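Local coordinates for protein putative DNA helicase (Lactobacillus plantarum, PDB 3DMN) that is of unknown function but, as the C-terminal part of a putative UvrD-like DNA helicase, probably contributes a P-loop NTPase-type domain to ATP-driven DNA unwinding, at residues P41-G46 and C74-K79; D52-N57 and D62-I67; I103-F108 and L113-V118; D13-I18 and H146-V151. All blocks are in the same frame, centred on the assembly; numbering follows the deposited sequence.

The four contacts are built round one parallel sheet, contacts 1 and 2 on one face, contacts 3 and 4 on the other. Contacts 1 and 2 share helix 43-59, and meet where Leu77 CD2 lies 3.6 Å from Ile66 CG2. Contacts 2 and 3, about 11 Å apart between centres, use neighbouring strands, probably bonded from Val105 N to Ile66 O at 2.8 Å. Contact 4 joins contact 3 where Asp116 OD1 approaches His146 ND1 to 2.6 Å. Contacts 1 and 4 lie about 21 Å apart between centres. An acetate by Ala76 in contact 1 and a formate at Thr64 in contact 2 are probably from the crystallisation liquor. No active site is identified.

Contact 1: residues P41-G46 and C74-K79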
# COMPACT_ATOMS: atom_id res chain seq x y z
N PRO A 41 7.39 8.69 -11.75
CA PRO A 41 7.17 8.82 -13.19
C PRO A 41 7.07 7.56 -13.99
O PRO A 41 6.61 7.61 -15.14
CB PRO A 41 8.41 9.62 -13.67
CG PRO A 41 9.50 9.20 -12.63
CD PRO A 41 8.73 9.15 -11.34
N ASN A 42 7.56 6.43 -13.47
CA ASN A 42 7.56 5.19 -14.23
C ASN A 42 7.70 4.02 -13.28
O ASN A 42 7.96 4.22 -12.07
CB ASN A 42 8.66 5.16 -15.32
CG ASN A 42 10.00 5.59 -14.76
OD1 ASN A 42 10.48 5.00 -13.78
ND2 ASN A 42 10.60 6.63 -15.34
N PHE A 43 7.55 2.82 -13.86
CA PHE A 43 7.51 1.59 -13.05
C PHE A 43 8.78 1.42 -12.20
O PHE A 43 8.67 1.19 -10.99
CB PHE A 43 7.32 0.42 -13.97
CG PHE A 43 7.36 -0.91 -13.28
CD1 PHE A 43 6.21 -1.45 -12.75
CD2 PHE A 43 8.57 -1.62 -13.20
CE1 PHE A 43 6.24 -2.71 -12.12
CE2 PHE A 43 8.62 -2.87 -12.59
CZ PHE A 43 7.47 -3.40 -12.02
N GLU A 44 9.95 1.61 -12.81
CA GLU A 44 11.24 1.45 -12.12
C GLU A 44 11.39 2.48 -11.00
O GLU A 44 11.88 2.16 -9.91
CB GLU A 44 12.41 1.47 -13.10
CG GLU A 44 12.41 0.27 -14.07
CD GLU A 44 12.58 -1.12 -13.40
OE1 GLU A 44 13.22 -1.24 -12.32
OE2 GLU A 44 12.06 -2.11 -13.97
N ALA A 45 10.92 3.72 -11.23
CA ALA A 45 10.94 4.70 -10.14
C ALA A 45 9.98 4.33 -9.00
O ALA A 45 10.24 4.59 -7.80
CB ALA A 45 10.63 6.07 -10.66
N GLY A 46 8.84 3.74 -9.37
CA GLY A 46 7.92 3.23 -8.33
C GLY A 46 8.59 2.16 -7.49
O GLY A 46 8.48 2.18 -6.27
N CYS A 74 0.99 -7.88 -8.99
CA CYS A 74 1.86 -8.46 -7.96
C CYS A 74 3.02 -9.25 -8.50
O CYS A 74 4.13 -9.14 -7.97
CB CYS A 74 1.05 -9.35 -7.00
SG CYS A 74 -0.07 -8.37 -5.93
N GLU A 75 2.78 -10.03 -9.57
CA GLU A 75 3.87 -10.79 -10.20
C GLU A 75 4.92 -9.83 -10.77
O GLU A 75 6.11 -10.07 -10.63
CB GLU A 75 3.28 -11.67 -11.31
CG GLU A 75 2.62 -12.85 -10.70
CD GLU A 75 1.83 -13.67 -11.68
OE1 GLU A 75 1.47 -13.13 -12.75
OE2 GLU A 75 1.56 -14.86 -11.37
N ALA A 76 4.47 -8.77 -11.44
CA ALA A 76 5.41 -7.82 -12.08
C ALA A 76 6.25 -7.14 -10.99
O ALA A 76 7.46 -6.98 -11.14
CB ALA A 76 4.66 -6.78 -12.87
N LEU A 77 5.61 -6.77 -9.88
CA LEU A 77 6.34 -6.08 -8.79
C LEU A 77 7.32 -7.04 -8.16
O LEU A 77 8.45 -6.66 -7.83
CB LEU A 77 5.36 -5.53 -7.74
CG LEU A 77 6.09 -4.89 -6.55
CD1 LEU A 77 6.94 -3.70 -7.02
CD2 LEU A 77 5.11 -4.49 -5.44
N THR A 78 6.87 -8.27 -7.94
CA THR A 78 7.70 -9.30 -7.30
C THR A 78 8.98 -9.53 -8.11
O THR A 78 10.08 -9.54 -7.54
CB THR A 78 6.89 -10.59 -7.08
OG1 THR A 78 5.85 -10.33 -6.14
CG2 THR A 78 7.83 -11.71 -6.56
N LYS A 79 8.83 -9.73 -9.42
CA LYS A 79 10.00 -9.96 -10.28
C LYS A 79 10.96 -8.77 -10.13
O LYS A 79 12.17 -8.95 -9.98
CB LYS A 79 9.55 -10.10 -11.73
CG LYS A 79 10.72 -10.22 -12.69
CD LYS A 79 10.25 -10.32 -14.13
CE LYS A 79 11.44 -10.23 -15.08
NZ LYS A 79 11.06 -10.30 -16.53
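Phe43 reaches from the first turn of helix 43-59 to Ala76 and Leu77 on helix 71-82. The turn begins at Asn42, the N-cap. Its OD1 accepts from Ala45 N at 2.9 Å, with the donor nearly in line with the side-chain C=O (165°). Gly46 N bonds to the backbone oxygen of Asn42, which closes the first turn. Phe43 comes next and carries the contact. Its CG is anti to the backbone N (chi1 176°), which extends the ring toward the neighbouring helix. CZ leads, 3.7 Å from Ala76 O. This carbonyl oxygen lies at the ring edge, near the ring plane. CE1 is 4.4 Å from Ala76 CB, and CZ is 4.3 Å from Leu77 CA. The Glu44 side chain reaches beside the Phe43 ring: OE2 lies at its edge, in plane, while OE1 forms a salt bridge with Arg84. On the other helix, Cys74 O receives Thr78 N and Thr78 OG1 from opposite faces of its plane. Cys74 and Thr78 pack on strands 88-90 and 102-106. This is a light contact between two helices lying on the same face of a parallel alpha/beta sheet, as in the RecA-like domains of P-loop NTPases.

Contact 2: residues D52-N57 and D62-I67. With FMT (formic acid), chain P.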
# COMPACT_ATOMS: atom_id res chain seq x y z
N ASP A 52 12.93 1.81 -0.97
CA ASP A 52 13.26 2.85 -0.01
C ASP A 52 12.31 2.82 1.20
O ASP A 52 12.77 2.93 2.36
CB ASP A 52 13.19 4.21 -0.67
CG ASP A 52 14.30 4.42 -1.67
OD1 ASP A 52 15.17 3.55 -1.83
OD2 ASP A 52 14.30 5.53 -2.27
N GLN A 53 11.01 2.64 0.93
CA GLN A 53 10.04 2.54 2.02
C GLN A 53 10.26 1.29 2.89
O GLN A 53 10.13 1.34 4.11
CB GLN A 53 8.61 2.56 1.47
CG GLN A 53 7.56 2.72 2.60
CD GLN A 53 7.62 4.08 3.23
OE1 GLN A 53 7.64 4.22 4.47
NE2 GLN A 53 7.69 5.10 2.41
N LEU A 54 10.62 0.18 2.25
CA LEU A 54 10.88 -1.04 3.00
C LEU A 54 12.06 -0.82 3.94
O LEU A 54 12.02 -1.22 5.10
CB LEU A 54 11.16 -2.18 2.03
CG LEU A 54 9.92 -2.73 1.30
CD1 LEU A 54 10.38 -3.69 0.23
CD2 LEU A 54 8.96 -3.43 2.27
N ALA A 55 13.08 -0.11 3.45
CA ALA A 55 14.25 0.19 4.29
C ALA A 55 13.84 1.11 5.44
O ALA A 55 14.28 0.89 6.57
CB ALA A 55 15.36 0.81 3.46
N MSE A 56 13.03 2.13 5.16
CA MSE A 56 12.55 3.04 6.21
C MSE A 56 11.75 2.27 7.25
O MSE A 56 12.01 2.39 8.44
CB MSE A 56 11.69 4.15 5.64
CG MSE A 56 11.07 5.04 6.69
SE MSE A 56 12.41 6.08 7.67
CE MSE A 56 13.30 6.87 6.11
N ASN A 57 10.77 1.49 6.80
CA ASN A 57 9.93 0.71 7.70
C ASN A 57 10.76 -0.26 8.54
O ASN A 57 10.57 -0.34 9.76
CB ASN A 57 8.83 -0.04 6.92
CG ASN A 57 7.80 0.89 6.34
OD1 ASN A 57 7.89 2.13 6.49
ND2 ASN A 57 6.82 0.31 5.64
N ASP A 62 9.17 -1.99 11.76
CA ASP A 62 7.84 -2.35 11.26
C ASP A 62 7.92 -3.68 10.55
O ASP A 62 8.99 -4.08 10.06
CB ASP A 62 7.33 -1.33 10.24
CG ASP A 62 7.12 0.04 10.84
OD1 ASP A 62 6.95 0.14 12.08
OD2 ASP A 62 7.14 1.00 10.03
N THR A 63 6.77 -4.35 10.47
CA THR A 63 6.60 -5.48 9.57
C THR A 63 5.65 -5.01 8.47
O THR A 63 4.51 -4.65 8.76
CB THR A 63 5.95 -6.65 10.28
OG1 THR A 63 6.78 -7.06 11.38
CG2 THR A 63 5.77 -7.82 9.31
N THR A 64 6.16 -5.02 7.25
CA THR A 64 5.45 -4.49 6.09
C THR A 64 4.85 -5.55 5.14
O THR A 64 5.55 -6.54 4.80
CB THR A 64 6.39 -3.56 5.29
OG1 THR A 64 7.01 -2.60 6.18
CG2 THR A 64 5.63 -2.89 4.17
N ALA A 65 3.60 -5.35 4.71
CA ALA A 65 3.03 -6.06 3.54
C ALA A 65 2.83 -5.11 2.39
O ALA A 65 2.41 -3.98 2.60
CB ALA A 65 1.73 -6.71 3.88
N ILE A 66 3.15 -5.55 1.18
CA ILE A 66 2.85 -4.77 -0.00
C ILE A 66 1.60 -5.37 -0.64
O ILE A 66 1.55 -6.59 -0.88
CB ILE A 66 3.95 -4.89 -1.03
CG1 ILE A 66 5.28 -4.47 -0.39
CG2 ILE A 66 3.56 -4.07 -2.27
CD1 ILE A 66 6.51 -4.73 -1.33
N ILE A 67 0.57 -4.54 -0.79
CA ILE A 67 -0.70 -5.03 -1.40
C ILE A 67 -0.85 -4.49 -2.81
O ILE A 67 -0.87 -3.25 -3.00
CB ILE A 67 -1.94 -4.64 -0.55
CG1 ILE A 67 -1.71 -5.09 0.89
CG2 ILE A 67 -3.20 -5.26 -1.17
CD1 ILE A 67 -2.86 -4.78 1.90
C FMT P . 9.04 -6.41 6.39
O1 FMT P . 8.25 -6.90 7.20
O2 FMT P . 9.03 -6.64 5.18
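Asp62 N gives its hydrogen to Asn57 O at 2.9 Å, the one definite hydrogen bond between helix residues 52-57 and residues 62-67. The N-H points well at the oxygen (165°), but the donor stands 38° out of the carbonyl plane. Asp62 CB sits beside the same oxygen at 3.4 Å, and Asp62 OD2 lies alongside Asn57 CB at 3.7 Å. The Asn57 side chain then crosses that of Thr64 at about a right angle. Its CB is 3.2 Å from Thr64 OG1. With an alanine here the amide is gone, and a gap would probably open between the helix and Thr64. One turn back, Leu54 forms the apolar part. Its CG lies anti to the carbonyl carbon (chi1 -75°), and the two methyls divide: CD2 meets Thr64 CG2 at 3.9 Å, and CD1 meets Ile66 CD1 at 4.3 Å. Thr64 N is bonded to formate O1 at 2.8 Å; the formate is probably from the crystallisation liquor. Asp62 OD1 comes close to Asp116 OD2, which also accepts from Thr63 N. The contact thus passes from leucine packing to a polar end, where the nearby Asp116 may raise the proton affinity of Asp62, while the hydrogen bonds from Thr63 N and His146 probably offset the charge of Asp116.

Contact 3: residues I103-F108 and L113-V118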
# COMPACT_ATOMS: atom_id res chain seq x y z
N ILE A 103 6.45 -9.53 2.08
CA ILE A 103 5.26 -10.21 1.52
C ILE A 103 4.60 -9.28 0.50
O ILE A 103 4.44 -8.09 0.76
CB ILE A 103 4.16 -10.68 2.56
CG1 ILE A 103 3.64 -9.53 3.37
CG2 ILE A 103 4.66 -11.85 3.42
CD1 ILE A 103 2.61 -9.95 4.39
N VAL A 104 4.26 -9.86 -0.65
CA VAL A 104 3.48 -9.18 -1.68
C VAL A 104 2.16 -9.95 -1.75
O VAL A 104 2.16 -11.19 -1.98
CB VAL A 104 4.23 -9.20 -3.06
CG1 VAL A 104 3.30 -8.58 -4.09
CG2 VAL A 104 5.50 -8.36 -2.98
N VAL A 105 1.06 -9.22 -1.58
CA VAL A 105 -0.25 -9.78 -1.27
C VAL A 105 -1.22 -9.23 -2.34
O VAL A 105 -1.44 -8.03 -2.38
CB VAL A 105 -0.77 -9.25 0.19
CG1 VAL A 105 -2.14 -9.82 0.58
CG2 VAL A 105 0.23 -9.52 1.32
N PRO A 106 -1.80 -10.10 -3.18
CA PRO A 106 -2.91 -9.53 -4.02
C PRO A 106 -4.10 -9.13 -3.15
O PRO A 106 -4.38 -9.80 -2.15
CB PRO A 106 -3.34 -10.71 -4.88
CG PRO A 106 -2.17 -11.66 -4.83
CD PRO A 106 -1.56 -11.52 -3.48
N SER A 107 -4.82 -8.09 -3.54
CA SER A 107 -5.86 -7.52 -2.70
C SER A 107 -6.82 -8.58 -2.20
O SER A 107 -7.22 -8.60 -1.03
CB SER A 107 -6.65 -6.42 -3.42
OG SER A 107 -7.28 -6.92 -4.61
N PHE A 108 -7.20 -9.48 -3.11
CA PHE A 108 -8.17 -10.54 -2.77
C PHE A 108 -7.68 -11.57 -1.76
O PHE A 108 -8.49 -12.42 -1.30
CB PHE A 108 -8.69 -11.23 -4.05
CG PHE A 108 -7.61 -11.80 -4.92
CD1 PHE A 108 -7.17 -11.10 -6.05
CD2 PHE A 108 -7.02 -13.02 -4.61
CE1 PHE A 108 -6.18 -11.61 -6.89
CE2 PHE A 108 -6.02 -13.56 -5.42
CZ PHE A 108 -5.59 -12.85 -6.60
N LEU A 113 -7.10 -9.85 7.08
CA LEU A 113 -5.71 -9.63 7.51
C LEU A 113 -5.49 -8.19 7.92
O LEU A 113 -6.11 -7.29 7.38
CB LEU A 113 -4.71 -10.00 6.41
CG LEU A 113 -4.73 -11.47 5.92
CD1 LEU A 113 -3.60 -11.71 4.93
CD2 LEU A 113 -4.69 -12.45 7.08
N GLU A 114 -4.62 -7.98 8.90
CA GLU A 114 -4.18 -6.63 9.25
C GLU A 114 -2.65 -6.70 9.31
O GLU A 114 -2.10 -7.74 9.68
CB GLU A 114 -4.77 -6.16 10.60
CG GLU A 114 -4.59 -7.14 11.77
CD GLU A 114 -3.15 -7.21 12.35
OE1 GLU A 114 -2.78 -8.28 12.87
OE2 GLU A 114 -2.40 -6.21 12.27
N PHE A 115 -1.99 -5.60 8.93
CA PHE A 115 -0.56 -5.54 8.92
C PHE A 115 -0.10 -4.28 9.66
O PHE A 115 -0.79 -3.26 9.63
CB PHE A 115 -0.06 -5.47 7.47
CG PHE A 115 -0.55 -6.62 6.63
CD1 PHE A 115 0.04 -7.87 6.74
CD2 PHE A 115 -1.59 -6.44 5.70
CE1 PHE A 115 -0.41 -8.94 5.95
CE2 PHE A 115 -2.03 -7.50 4.91
CZ PHE A 115 -1.44 -8.73 5.03
N ASP A 116 1.06 -4.36 10.32
CA ASP A 116 1.67 -3.21 10.95
C ASP A 116 1.84 -2.06 9.95
O ASP A 116 1.37 -0.95 10.18
CB ASP A 116 3.04 -3.68 11.43
CG ASP A 116 3.75 -2.67 12.27
OD1 ASP A 116 3.08 -1.80 12.87
OD2 ASP A 116 5.00 -2.79 12.35
N ALA A 117 2.48 -2.36 8.82
CA ALA A 117 2.71 -1.37 7.77
C ALA A 117 2.26 -1.97 6.45
O ALA A 117 2.43 -3.18 6.18
CB ALA A 117 4.18 -1.04 7.70
N VAL A 118 1.67 -1.12 5.62
CA VAL A 118 1.25 -1.54 4.29
C VAL A 118 1.86 -0.57 3.29
O VAL A 118 1.85 0.64 3.51
CB VAL A 118 -0.31 -1.50 4.14
CG1 VAL A 118 -0.73 -1.66 2.66
CG2 VAL A 118 -0.94 -2.63 5.01
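Ile103 presses its CD1 against Phe115 CE1 at 3.5 Å, the closest approach between the two segments. The same methyl is 4.1 Å from Phe115 CD1, so it meets one side of the ring obliquely. Ile103 CG1 stands between the backbone N and the carbonyl carbon (chi1 58°), a crowded position that raises CD1 toward the phenylalanine. Val105, two residues on, comes from the opposite direction to the ring. Its CG2 stops 4.1 Å from Phe115 CZ. Ala65 on the adjoining strand 64-68 also touches both Ile103 and Phe115. The packing is looser beyond Val105. Leu113 CD1 stays 5.0 Å from Val105 CG1, and Leu113 is partly exposed, as is Phe115 itself. No hydrogen bond joins the two segments. The polar ties lead outward instead: Leu113 O accepts from Arg143, and at the corner after Phe115 the carboxylate of Asp116 bonds to His146. The loop between strands 102-106 and 118-121 lays Phe115 over strand 102-106, next to the sheet's edge strand, and over Ala65. Leu113-Glu114-Phe115 probably forms the LEF part of the GLEF signature of motif V in UvrD-like superfamily 1 helicases, so the fold here is consistent with a RecA-like C-terminal helicase domain.

Contact 4: residues D13-I18 and H146-V151; sequences DFTKEI and HELTLV
Phe14 on helix 9-16 lays its ring against Leu148 and Leu150 of strand 147-153. Its CB is directed at the strand but stays behind the contact. CG is anti to the backbone N (chi1 173°), which sends the ring out from the helix. CD2 is the first atom to touch, 3.7 Å from Leu148 CD2. CE2 is shared: it is 3.9 Å from that same methyl and 4.1 Å from Leu150 CD1. At the tip, CZ lies 4.1 Å from Leu150 CD2 and is about as near to Leu150 CD1. The leucine methyls approach the ring obliquely. Leu148 crosses the phenylalanine side chain at about a right angle, while Leu150 comes from the opposite direction. Were a serine in its place, the ring would be lost, and Leu148 and Leu150 would probably face a gap in the buried layer between helix and strand. Thr15 adds its methyl, with CG2 at 4.3 Å from Leu148 CD2. Its hydroxyl turns back to its own helix and bonds to Ile11 O and Thr12 O. Cys141 of helix 134-141 also touches Leu148 and Thr15. On the outer side of the turn, Lys16 NZ makes a salt bridge to Asp13 OD1 at 3.0 Å, meeting the carboxylate from well above its plane. The other face of the strand is more polar: Thr149 OG1 is bonded to Asn36. Helix and strand are therefore joined by dispersion and by burial of apolar surface, with no hydrogen bond between them, while the Thr15 and Thr149 hydroxyls bond to other residues.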
# COMPACT_ATOMS: atom_id res chain seq x y z
N ASP A 13 -8.63 8.31 9.48
CA ASP A 13 -9.12 9.53 8.87
C ASP A 13 -8.84 9.64 7.37
O ASP A 13 -9.69 10.08 6.61
CB ASP A 13 -8.53 10.74 9.58
CG ASP A 13 -9.21 11.02 10.89
OD1 ASP A 13 -10.21 10.35 11.26
OD2 ASP A 13 -8.73 11.95 11.60
N PHE A 14 -7.62 9.28 6.97
CA PHE A 14 -7.30 9.22 5.55
C PHE A 14 -8.22 8.21 4.81
O PHE A 14 -8.87 8.55 3.79
CB PHE A 14 -5.83 8.83 5.40
CG PHE A 14 -5.43 8.58 3.96
CD1 PHE A 14 -4.98 9.63 3.17
CD2 PHE A 14 -5.43 7.29 3.45
CE1 PHE A 14 -4.59 9.42 1.82
CE2 PHE A 14 -5.06 7.05 2.12
CZ PHE A 14 -4.61 8.10 1.31
N THR A 15 -8.32 6.99 5.35
CA THR A 15 -9.09 5.99 4.64
C THR A 15 -10.58 6.28 4.57
O THR A 15 -11.22 5.98 3.56
CB THR A 15 -8.84 4.58 5.19
OG1 THR A 15 -9.29 4.51 6.56
CG2 THR A 15 -7.37 4.22 5.10
N LYS A 16 -11.15 6.87 5.63
CA LYS A 16 -12.60 7.11 5.64
C LYS A 16 -13.00 7.99 4.43
O LYS A 16 -14.09 7.86 3.90
CB LYS A 16 -13.06 7.73 6.96
CG LYS A 16 -12.69 9.19 7.12
CD LYS A 16 -12.89 9.68 8.53
CE LYS A 16 -12.40 11.12 8.60
NZ LYS A 16 -12.73 11.55 10.06
N GLU A 17 -12.10 8.88 4.00
CA GLU A 17 -12.45 9.87 2.98
C GLU A 17 -12.35 9.27 1.59
O GLU A 17 -12.69 9.94 0.60
CB GLU A 17 -11.55 11.09 3.12
CG GLU A 17 -11.75 11.79 4.48
CD GLU A 17 -11.49 13.29 4.45
OE1 GLU A 17 -10.90 13.81 3.51
OE2 GLU A 17 -11.82 13.95 5.48
N ILE A 18 -11.87 8.02 1.51
CA ILE A 18 -11.85 7.32 0.19
C ILE A 18 -13.28 6.95 -0.24
O ILE A 18 -13.59 6.88 -1.45
CB ILE A 18 -10.96 6.08 0.23
CG1 ILE A 18 -9.53 6.49 0.54
CG2 ILE A 18 -10.98 5.33 -1.15
CD1 ILE A 18 -8.54 5.36 0.81
N HIS A 146 -0.57 0.71 11.45
CA HIS A 146 0.33 1.71 12.05
C HIS A 146 1.02 2.63 11.02
O HIS A 146 1.17 3.82 11.26
CB HIS A 146 1.35 1.03 12.99
CG HIS A 146 0.69 0.18 14.06
ND1 HIS A 146 0.99 -1.15 14.27
CD2 HIS A 146 -0.31 0.48 14.93
CE1 HIS A 146 0.22 -1.63 15.23
NE2 HIS A 146 -0.57 -0.66 15.66
N GLU A 147 1.39 2.08 9.86
CA GLU A 147 2.05 2.86 8.80
C GLU A 147 1.41 2.52 7.45
O GLU A 147 1.19 1.37 7.15
CB GLU A 147 3.54 2.49 8.75
CG GLU A 147 4.40 3.53 8.01
CD GLU A 147 4.69 4.77 8.88
OE1 GLU A 147 4.55 4.69 10.13
OE2 GLU A 147 5.11 5.82 8.32
N LEU A 148 1.13 3.55 6.68
CA LEU A 148 0.50 3.37 5.37
C LEU A 148 1.21 4.24 4.35
O LEU A 148 1.35 5.45 4.53
CB LEU A 148 -0.98 3.74 5.45
CG LEU A 148 -1.74 3.79 4.12
CD1 LEU A 148 -1.79 2.39 3.47
CD2 LEU A 148 -3.18 4.42 4.30
N THR A 149 1.63 3.59 3.26
CA THR A 149 2.37 4.27 2.17
C THR A 149 1.63 3.90 0.91
O THR A 149 1.24 2.77 0.73
CB THR A 149 3.82 3.73 2.04
OG1 THR A 149 4.54 3.99 3.24
CG2 THR A 149 4.54 4.44 0.87
N LEU A 150 1.43 4.88 0.04
CA LEU A 150 0.86 4.63 -1.31
C LEU A 150 1.87 5.07 -2.33
O LEU A 150 2.34 6.21 -2.29
CB LEU A 150 -0.47 5.37 -1.55
CG LEU A 150 -1.69 4.87 -0.79
CD1 LEU A 150 -1.64 5.30 0.65
CD2 LEU A 150 -2.94 5.51 -1.44
N VAL A 151 2.17 4.17 -3.26
CA VAL A 151 3.06 4.50 -4.40
C VAL A 151 2.26 4.46 -5.66
O VAL A 151 1.58 3.48 -5.91
CB VAL A 151 4.28 3.51 -4.50
CG1 VAL A 151 5.15 3.84 -5.72
CG2 VAL A 151 5.13 3.56 -3.22